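Local structure of sensor protein (Shewanella oneidensis, 3LIC) at residues L62-R65 with I66-P70. The protein is a putative membrane-bound histidine kinase whose extracellular part, with a PDC fold, probably senses a signal and relays it to a two-component pathway. Numbering follows the deposited sequence.
Sequences LTNR and IQRNP
Arg-68 folds back over Asn-64, one helical turn earlier, and shows how a long side chain can run alongside the last turn of a helix. Its CB starts 3.2 Å from the carbonyl O of Asn-64, the same oxygen that accepts the backbone N-H of Arg-68 at 2.7 Å. CG, placed anti to the carbonyl carbon of its own residue (chi1 -58°), makes a tight contact with Asn-64 O at 2.9 Å, while NE passes the same oxygen at 3.7 Å. A bend at chi3 (-96°) then brings the guanidinium round so that one of its faces lies against CB of Asn-64, with NH1 3.4 Å from that carbon. The amide of Asn-64 and the guanidinium are turned 47° from each other and do not stack flat. One residue earlier along the helix, Gln-67 runs beside Thr-63, its NE2 3.8 Å from the methyl CG2; the hydroxyl of Thr-63 is engaged by the carbonyl of Lys-59. Beneath these side chains, the hydrogen bonds from Ile-66 N to Leu-62 O and from Gln-67 N to Thr-63 O precede that of Arg-68 in the same i to i+4 series. Asn-69 N bonds weakly to Arg-65 O at 3.1 Å and also to Ile-66 O, three residues back. Leu-62 and Ile-66 touch Ser-75 on strand 74-79 of the six-stranded sheet, whereas Arg-65 reaches helix 2-46 and bonds the carbonyl of Asn-35. The chemistry implies a division of labour: backbone bonds hold the turn, and the flat cationic end of Arg-68 lies against aliphatic carbon at an exposed face, where water probably solvates its charge.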
loop_
_atom_site.group_PDB
_atom_site.type_symbol
_atom_site.label_atom_id
_atom_site.label_comp_id
_atom_site.label_asym_id
_atom_site.label_seq_id
_atom_site.Cartn_x
_atom_site.Cartn_y
_atom_site.Cartn_z
ATOM N N LEU A 62 -15.837 -7.243 -10.913
ATOM C CA LEU A 62 -15.045 -6.843 -9.773
ATOM C C LEU A 62 -15.234 -7.769 -8.576
ATOM O O LEU A 62 -14.265 -8.013 -7.839
ATOM C CB LEU A 62 -15.350 -5.405 -9.329
ATOM C CG LEU A 62 -15.037 -4.313 -10.340
ATOM C CD1 LEU A 62 -15.576 -2.974 -9.930
ATOM C CD2 LEU A 62 -13.530 -4.235 -10.511
ATOM N N THR A 63 -16.475 -8.244 -8.342
ATOM C CA THR A 63 -16.681 -9.251 -7.264
ATOM C C THR A 63 -15.862 -10.505 -7.428
ATOM O O THR A 63 -15.172 -10.946 -6.473
ATOM C CB THR A 63 -18.165 -9.679 -7.113
ATOM O OG1 THR A 63 -18.897 -8.504 -6.860
ATOM C CG2 THR A 63 -18.354 -10.639 -5.888
ATOM N N ASN A 64 -15.946 -11.083 -8.627
ATOM C CA ASN A 64 -15.188 -12.310 -8.931
ATOM C C ASN A 64 -13.684 -12.108 -8.774
ATOM O O ASN A 64 -12.941 -12.974 -8.272
ATOM C CB ASN A 64 -15.481 -12.736 -10.375
ATOM C CG ASN A 64 -16.894 -13.207 -10.557
ATOM O OD1 ASN A 64 -17.589 -13.418 -9.578
ATOM N ND2 ASN A 64 -17.340 -13.366 -11.813
ATOM N N ARG A 65 -13.216 -10.945 -9.203
ATOM C CA ARG A 65 -11.772 -10.634 -9.100
ATOM C C ARG A 65 -11.347 -10.484 -7.664
ATOM O O ARG A 65 -10.266 -10.948 -7.278
ATOM C CB ARG A 65 -11.453 -9.402 -9.997
ATOM C CG ARG A 65 -10.582 -8.310 -9.375
ATOM C CD ARG A 65 -10.201 -7.163 -10.471
ATOM N NE ARG A 65 -9.009 -6.409 -10.142
ATOM C CZ ARG A 65 -7.908 -6.546 -10.844
ATOM N NH1 ARG A 65 -7.938 -7.364 -11.888
ATOM N NH2 ARG A 65 -6.799 -5.900 -10.514
ATOM N N ILE A 66 -12.136 -9.831 -6.822
ATOM C CA ILE A 66 -11.727 -9.717 -5.420
ATOM C C ILE A 66 -11.885 -11.102 -4.743
ATOM O O ILE A 66 -11.021 -11.587 -3.980
ATOM C CB ILE A 66 -12.617 -8.581 -4.747
ATOM C CG1 ILE A 66 -12.091 -7.240 -5.284
ATOM C CG2 ILE A 66 -12.596 -8.576 -3.196
ATOM C CD1 ILE A 66 -10.550 -7.115 -5.047
ATOM N N GLN A 67 -13.005 -11.756 -5.047
ATOM C CA GLN A 67 -13.264 -13.076 -4.507
ATOM C C GLN A 67 -12.132 -14.064 -4.860
ATOM O O GLN A 67 -11.687 -14.855 -4.030
ATOM C CB GLN A 67 -14.604 -13.565 -5.050
ATOM C CG GLN A 67 -15.249 -14.643 -4.216
ATOM C CD GLN A 67 -16.788 -14.690 -4.426
ATOM O OE1 GLN A 67 -17.517 -15.123 -3.548
ATOM N NE2 GLN A 67 -17.260 -14.252 -5.578
ATOM N N ARG A 68 -11.620 -13.964 -6.075
ATOM C CA ARG A 68 -10.523 -14.845 -6.499
ATOM C C ARG A 68 -9.106 -14.449 -6.064
ATOM O O ARG A 68 -8.192 -15.260 -6.180
ATOM C CB ARG A 68 -10.631 -15.124 -8.023
ATOM C CG ARG A 68 -12.030 -15.760 -8.281
ATOM C CD ARG A 68 -12.213 -16.657 -9.499
ATOM N NE ARG A 68 -12.764 -15.886 -10.599
ATOM C CZ ARG A 68 -13.899 -16.124 -11.263
ATOM N NH1 ARG A 68 -14.241 -15.298 -12.252
ATOM N NH2 ARG A 68 -14.668 -17.162 -10.975
ATOM N N ASN A 69 -8.914 -13.223 -5.571
ATOM C CA ASN A 69 -7.603 -12.792 -5.077
ATOM C C ASN A 69 -7.672 -12.381 -3.641
ATOM O O ASN A 69 -7.947 -11.225 -3.349
ATOM C CB ASN A 69 -7.044 -11.657 -5.932
ATOM C CG ASN A 69 -6.861 -12.078 -7.372
ATOM O OD1 ASN A 69 -7.701 -11.834 -8.239
ATOM N ND2 ASN A 69 -5.792 -12.741 -7.626
ATOM N N PRO A 70 -7.443 -13.333 -2.728
ATOM C CA PRO A 70 -7.649 -13.106 -1.272
ATOM C C PRO A 70 -6.858 -11.915 -0.722
ATOM O O PRO A 70 -7.313 -11.292 0.247
ATOM C CB PRO A 70 -7.107 -14.393 -0.621
ATOM C CG PRO A 70 -7.395 -15.516 -1.732
ATOM C CD PRO A 70 -7.096 -14.742 -3.059
#